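Local structure of cellulosomal scaffoldin (Bacteroides cellulosolvens, 1TYJ) at residues I22-I27 with T144-W149; T28-Y33 with G108-V113. The protein is a type-II cohesin module of a cellulosomal scaffoldin that probably binds dockerin modules in assembling the cellulosome. All blocks are in the same frame, centred on the assembly; numbering follows the deposited sequence.

Contact 1: residues I22-I27 with T144-W149; sequences INVDKI and TMLFDW. With EDO (1,2-ethanediol), chain B.
V24 and I27 both meet L146 in the buried interior of the module. V24 lies near the end of strand 17-25 and L146 lies in strand 144-148, which belongs to the other sheet. The first backbone leaves its strand after D25 and turns at K26, which has left-handed backbone angles. I27 follows in the loop. Its CA lies 7.9 Å from the CA of D148, the closest pair of CA atoms across the two segments. No hydrogen bond spans them; they meet through apolar side chains.

L146 is the centre of the contact. With its CG anti to the carbonyl carbon (chi1 -58°), its fork faces V24 and I27. The two methyls of the fork have different partners. CD1 of L146 touches CD1 of I27 at 3.6 Å, and it also lies 3.9 Å from CG1 of the same isoleucine. The two side chains cross at about a right angle. CD2 of L146 reaches the V24 side, where CG1 of V24 is 4.2 Å away, a looser touch. The leucine also packs on V3, Y33 and Y159, while I27 rests on Y154 and V24 on V110.

At the turn, T107 OG1 takes the N-H of K26, and the carbonyl oxygen of K26 faces a 1,2-ethanediol. O1 of the diol lies 2.5 Å from O of K26, short enough to leave its exact placement doubtful. A bond from O2 of the diol to the same oxygen is weak. The diol probably came from the crystallisation liquor. Its O1 also lies 3.3 Å from CD1 of I27, so it sits next to the isoleucine end of the apolar contact.

Apolar side chains from one strand and the loop after it, packed on a strand of the facing sheet, are typical of a beta-sandwich core, here that of the cohesin fold.

Contact 2: residues T28-Y33 with G108-V113; sequences TNFSGY and GAVAKV. With EDO (1,2-ethanediol), chain C; EDO (1,2-ethanediol), chain B.
V110 is the bump of this contact, and the rings of F30 and Y33 form the hollow that takes it. Strands 30-33 and 108-113 run nearly parallel, 15° apart, with axes 9.3 Å from each other, but they belong to different sheets.

Each methyl of V110 serves one ring. CG1 of V110 comes obliquely against CE1 of F30 at 3.6 Å. CG2 lies over one face of the Y33 ring, off toward the rim, with CE2 of Y33 4.1 Å away. Y33 and V110 lie alongside each other and point opposite ways, so the ring runs on beyond the valine. The CG of Y33 is tucked between its own backbone N and carbonyl carbon (chi1 71°), which sends the phenol across to the other strand. There OH of Y33 lies 3.7 Å from CB of A111. The small A111 methyl thus meets the hydroxyl end of the ring, while the larger valine fills the space beside it.

V110 and A111 both face I22 of the neighbouring strand and form a classic beta bulge. L67 packs on both F30 and Y33.

A water lies at the edge of the Y33 ring, in its plane. It is 2.6 Å from OH of Y33 and donates to O of V110 at 2.8 Å. With a leucine in place of Y33, this water would probably lose its hold on the 28-33 side, and V110 CG2 would lose the flat surface it lies against.

At the loop end, N of T28 gives a nearly straight hydrogen bond to O2 of the chain B ethanediol at 3.1 Å. Between the segments themselves the chemistry is apolar. The water bridge implies that a phenol hydroxyl and a backbone carbonyl can sit inside this core with their polarity at least partly met.

Both contacts are buried and both cross the same beta sandwich. Contact 1 pairs strand 17-25 and its following loop with strand 144-148, and contact 2 pairs strand 30-38 with strand 108-117. Within one sheet, 17-25 and 108-117 are antiparallel neighbours, joined by a probable bond from I22 N to A111 O. In the other, 30-38 and 144-148 are likewise neighbours, joined at S31 and F147. The chain crosses from one sheet to the other in the loop K26-N29, where one ethanediol touches both contacts. Contact 1 is purely aliphatic between its segments. Contact 2, nearer the centre of the chain, adds aromatic rings and a bridging water.

Contact 1: residues I22-I27 with T144-W149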
loop_
_atom_site.group_PDB
_atom_site.type_symbol
_atom_site.label_atom_id
_atom_site.label_comp_id
_atom_site.label_asym_id
_atom_site.label_seq_id
_atom_site.Cartn_x
_atom_site.Cartn_y
_atom_site.Cartn_z
ATOM N N ILE A 22 -2.541 4.348 -2.283
ATOM C CA ILE A 22 -1.468 4.607 -1.300
ATOM C C ILE A 22 -0.427 5.450 -1.987
ATOM O O ILE A 22 0.095 5.062 -3.046
ATOM C CB ILE A 22 -0.817 3.317 -0.791
ATOM C CG1 ILE A 22 -1.873 2.368 -0.166
ATOM C CG2 ILE A 22 0.340 3.651 0.199
ATOM C CD1 ILE A 22 -1.369 0.945 0.058
ATOM N N ASN A 23 -0.181 6.623 -1.403
ATOM C CA ASN A 23 0.767 7.614 -1.939
ATOM C C ASN A 23 1.986 7.785 -1.038
ATOM O O ASN A 23 1.933 7.515 0.169
ATOM C CB ASN A 23 0.049 8.982 -2.074
ATOM C CG ASN A 23 -1.243 8.868 -2.895
ATOM O OD1 ASN A 23 -1.214 8.393 -4.005
ATOM N ND2 ASN A 23 -2.390 9.268 -2.307
ATOM N N VAL A 24 3.092 8.243 -1.624
ATOM C CA VAL A 24 4.160 8.815 -0.822
ATOM C C VAL A 24 4.198 10.308 -1.168
ATOM O O VAL A 24 3.777 10.709 -2.258
ATOM C CB VAL A 24 5.526 8.153 -1.069
ATOM C CG1 VAL A 24 5.478 6.721 -0.642
ATOM C CG2 VAL A 24 5.921 8.210 -2.538
ATOM N N ASP A 25 4.740 11.118 -0.264
ATOM C CA ASP A 25 4.905 12.548 -0.563
ATOM C C ASP A 25 6.224 13.017 0.069
ATOM O O ASP A 25 6.506 12.692 1.220
ATOM C CB ASP A 25 3.730 13.320 0.025
ATOM C CG ASP A 25 3.799 14.784 -0.285
ATOM O OD1 ASP A 25 3.783 15.575 0.669
ATOM O OD2 ASP A 25 3.908 15.145 -1.475
ATOM N N LYS A 26 7.015 13.780 -0.691
ATOM C CA LYS A 26 8.262 14.364 -0.186
ATOM C C LYS A 26 9.214 13.276 0.343
ATOM O O LYS A 26 9.909 13.467 1.344
ATOM C CB LYS A 26 8.000 15.439 0.890
ATOM C CG LYS A 26 7.182 16.630 0.408
ATOM C CD LYS A 26 6.957 17.620 1.542
ATOM C CE LYS A 26 6.109 18.780 1.076
ATOM N NZ LYS A 26 5.815 19.705 2.242
ATOM N N ILE A 27 9.244 12.135 -0.341
ATOM C CA ILE A 27 10.201 11.085 0.009
ATOM C C ILE A 27 11.344 11.210 -0.974
ATOM O O ILE A 27 11.250 10.782 -2.157
ATOM C CB ILE A 27 9.543 9.695 -0.023
ATOM C CG1 ILE A 27 8.336 9.631 0.953
ATOM C CG2 ILE A 27 10.594 8.591 0.302
ATOM C CD1 ILE A 27 8.604 9.945 2.407
ATOM N N THR A 144 5.724 0.319 7.650
ATOM C CA THR A 144 6.234 0.722 6.316
ATOM C C THR A 144 7.770 0.751 6.302
ATOM O O THR A 144 8.401 1.051 7.317
ATOM C CB THR A 144 5.717 2.143 5.933
ATOM O OG1 THR A 144 6.360 3.154 6.741
ATOM C CG2 THR A 144 4.182 2.236 6.069
ATOM N N MET A 145 8.353 0.493 5.138
ATOM C CA MET A 145 9.779 0.698 4.934
ATOM C C MET A 145 9.871 1.473 3.632
ATOM O O MET A 145 9.221 1.099 2.652
ATOM C CB MET A 145 10.521 -0.637 4.816
ATOM C CG MET A 145 10.359 -1.506 6.046
ATOM S SD MET A 145 11.053 -3.140 5.762
ATOM C CE MET A 145 12.678 -2.860 6.341
ATOM N N LEU A 146 10.674 2.536 3.626
ATOM C CA LEU A 146 10.906 3.334 2.434
ATOM C C LEU A 146 12.388 3.466 2.191
ATOM O O LEU A 146 13.154 3.639 3.153
ATOM C CB LEU A 146 10.292 4.737 2.590
ATOM C CG LEU A 146 8.780 4.855 2.874
ATOM C CD1 LEU A 146 8.427 6.360 3.025
ATOM C CD2 LEU A 146 7.937 4.217 1.721
ATOM N N PHE A 147 12.778 3.481 0.927
ATOM C CA PHE A 147 14.192 3.533 0.545
ATOM C C PHE A 147 14.445 4.591 -0.476
ATOM O O PHE A 147 13.540 4.970 -1.247
ATOM C CB PHE A 147 14.623 2.156 -0.013
ATOM C CG PHE A 147 14.427 1.065 0.993
ATOM C CD1 PHE A 147 13.198 0.411 1.088
ATOM C CD2 PHE A 147 15.448 0.749 1.877
ATOM C CE1 PHE A 147 12.997 -0.584 2.096
ATOM C CE2 PHE A 147 15.267 -0.250 2.847
ATOM C CZ PHE A 147 14.039 -0.895 2.955
ATOM N N ASP A 148 15.687 5.042 -0.522
ATOM C CA ASP A 148 16.083 6.018 -1.555
ATOM C C ASP A 148 17.019 5.370 -2.591
ATOM O O ASP A 148 17.352 4.168 -2.490
ATOM C CB ASP A 148 16.664 7.295 -0.926
ATOM C CG ASP A 148 18.132 7.125 -0.473
ATOM O OD1 ASP A 148 18.732 6.028 -0.719
ATOM O OD2 ASP A 148 18.662 8.103 0.126
ATOM N N TRP A 149 17.414 6.141 -3.613
ATOM C CA TRP A 149 18.158 5.559 -4.698
ATOM C C TRP A 149 19.637 5.312 -4.446
ATOM O O TRP A 149 20.352 4.880 -5.354
ATOM C CB TRP A 149 17.915 6.306 -6.003
ATOM C CG TRP A 149 18.518 7.675 -6.131
ATOM C CD1 TRP A 149 19.417 8.300 -5.299
ATOM C CD2 TRP A 149 18.254 8.587 -7.195
ATOM N NE1 TRP A 149 19.735 9.565 -5.809
ATOM C CE2 TRP A 149 19.039 9.742 -6.976
ATOM C CE3 TRP A 149 17.454 8.518 -8.340
ATOM C CZ2 TRP A 149 19.022 10.844 -7.858
ATOM C CZ3 TRP A 149 17.440 9.629 -9.217
ATOM C CH2 TRP A 149 18.209 10.766 -8.953
HETATM C C1 EDO B . 11.640 11.496 3.875
HETATM O O1 EDO B . 10.564 12.373 3.533
HETATM C C2 EDO B . 12.918 12.295 3.715
HETATM O O2 EDO B . 12.982 12.720 2.345
#

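Contact 2: residues T28-Y33 with G108-V113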
loop_
_atom_site.group_PDB
_atom_site.type_symbol
_atom_site.label_atom_id
_atom_site.label_comp_id
_atom_site.label_asym_id
_atom_site.label_seq_id
_atom_site.Cartn_x
_atom_site.Cartn_y
_atom_site.Cartn_z
ATOM N N THR A 28 12.425 11.861 -0.535
ATOM C CA THR A 28 13.498 12.184 -1.455
ATOM C C THR A 28 14.108 10.973 -2.181
ATOM O O THR A 28 14.461 9.970 -1.542
ATOM C CB THR A 28 14.575 13.005 -0.747
ATOM O OG1 THR A 28 13.955 14.207 -0.259
ATOM C CG2 THR A 28 15.724 13.366 -1.719
ATOM N N ASN A 29 14.227 11.048 -3.514
ATOM C CA ASN A 29 14.921 10.020 -4.313
ATOM C C ASN A 29 14.360 8.617 -4.049
ATOM O O ASN A 29 15.095 7.623 -4.036
ATOM C CB ASN A 29 16.442 10.038 -4.075
ATOM C CG ASN A 29 17.077 11.366 -4.414
ATOM O OD1 ASN A 29 18.138 11.724 -3.858
ATOM N ND2 ASN A 29 16.466 12.094 -5.357
ATOM N N PHE A 30 13.037 8.570 -3.858
ATOM C CA PHE A 30 12.313 7.329 -3.562
ATOM C C PHE A 30 12.595 6.198 -4.556
ATOM O O PHE A 30 12.370 6.334 -5.786
ATOM C CB PHE A 30 10.810 7.663 -3.580
ATOM C CG PHE A 30 9.917 6.482 -3.370
ATOM C CD1 PHE A 30 9.034 6.083 -4.374
ATOM C CD2 PHE A 30 9.935 5.778 -2.147
ATOM C CE1 PHE A 30 8.135 4.996 -4.173
ATOM C CE2 PHE A 30 9.068 4.684 -1.943
ATOM C CZ PHE A 30 8.157 4.289 -2.987
ATOM N N SER A 31 12.971 5.032 -4.018
ATOM C CA SER A 31 13.314 3.887 -4.884
ATOM C C SER A 31 12.524 2.604 -4.577
ATOM O O SER A 31 12.669 1.603 -5.298
ATOM C CB SER A 31 14.821 3.542 -4.793
ATOM O OG SER A 31 15.020 2.912 -3.517
ATOM N N GLY A 32 11.726 2.601 -3.513
ATOM C CA GLY A 32 10.998 1.388 -3.197
ATOM C C GLY A 32 10.362 1.393 -1.834
ATOM O O GLY A 32 10.696 2.223 -0.981
ATOM N N TYR A 33 9.439 0.468 -1.621
ATOM C CA TYR A 33 8.725 0.399 -0.321
ATOM C C TYR A 33 8.415 -1.034 0.006
ATOM O O TYR A 33 8.437 -1.920 -0.873
ATOM C CB TYR A 33 7.380 1.183 -0.358
ATOM C CG TYR A 33 6.349 0.474 -1.220
ATOM C CD1 TYR A 33 5.479 -0.460 -0.654
ATOM C CD2 TYR A 33 6.316 0.648 -2.612
ATOM C CE1 TYR A 33 4.580 -1.203 -1.436
ATOM C CE2 TYR A 33 5.399 -0.088 -3.417
ATOM C CZ TYR A 33 4.549 -1.020 -2.812
ATOM O OH TYR A 33 3.645 -1.736 -3.559
ATOM N N GLY A 108 3.585 10.792 -5.225
ATOM C CA GLY A 108 2.655 10.160 -6.138
ATOM C C GLY A 108 2.140 8.814 -5.664
ATOM O O GLY A 108 2.549 8.334 -4.597
ATOM N N ALA A 109 1.281 8.179 -6.479
ATOM C CA ALA A 109 0.721 6.894 -6.057
ATOM C C ALA A 109 1.732 5.760 -6.271
ATOM O O ALA A 109 2.336 5.663 -7.350
ATOM C CB ALA A 109 -0.561 6.585 -6.807
ATOM N N VAL A 110 1.891 4.906 -5.243
ATOM C CA VAL A 110 2.722 3.716 -5.353
ATOM C C VAL A 110 1.979 2.384 -5.503
ATOM O O VAL A 110 2.544 1.411 -6.064
ATOM C CB VAL A 110 3.736 3.619 -4.174
ATOM C CG1 VAL A 110 4.499 4.944 -4.044
ATOM C CG2 VAL A 110 3.040 3.236 -2.815
ATOM N N ALA A 111 0.738 2.308 -5.008
ATOM C CA ALA A 111 -0.025 1.045 -5.044
ATOM C C ALA A 111 -1.460 1.392 -4.808
ATOM O O ALA A 111 -1.766 2.459 -4.221
ATOM C CB ALA A 111 0.441 0.089 -3.931
ATOM N N LYS A 112 -2.340 0.477 -5.210
ATOM C CA LYS A 112 -3.751 0.586 -4.848
ATOM C C LYS A 112 -4.255 -0.772 -4.437
ATOM O O LYS A 112 -3.944 -1.766 -5.070
ATOM C CB LYS A 112 -4.617 1.082 -5.995
ATOM C CG LYS A 112 -4.042 2.303 -6.732
ATOM C CD LYS A 112 -4.910 2.674 -7.893
ATOM C CE LYS A 112 -4.251 3.794 -8.658
ATOM N NZ LYS A 112 -5.017 4.120 -9.906
ATOM N N VAL A 113 -5.092 -0.795 -3.410
ATOM C CA VAL A 113 -5.690 -2.045 -2.967
ATOM C C VAL A 113 -7.187 -1.851 -2.962
ATOM O O VAL A 113 -7.709 -0.956 -2.296
ATOM C CB VAL A 113 -5.244 -2.410 -1.553
ATOM C CG1 VAL A 113 -5.931 -3.685 -1.051
ATOM C CG2 VAL A 113 -3.742 -2.575 -1.476
HETATM C C1 EDO C . 11.767 15.822 -2.941
HETATM O O1 EDO C . 13.183 15.717 -2.738
HETATM C C2 EDO C . 11.085 16.370 -1.690
HETATM O O2 EDO C . 11.437 15.563 -0.553
HETATM C C1 EDO B . 11.640 11.496 3.875
HETATM O O1 EDO B . 10.564 12.373 3.533
HETATM C C2 EDO B . 12.918 12.295 3.715
HETATM O O2 EDO B . 12.982 12.720 2.345
HETATM O O HOH W 1 3.532 -1.242 -6.097
#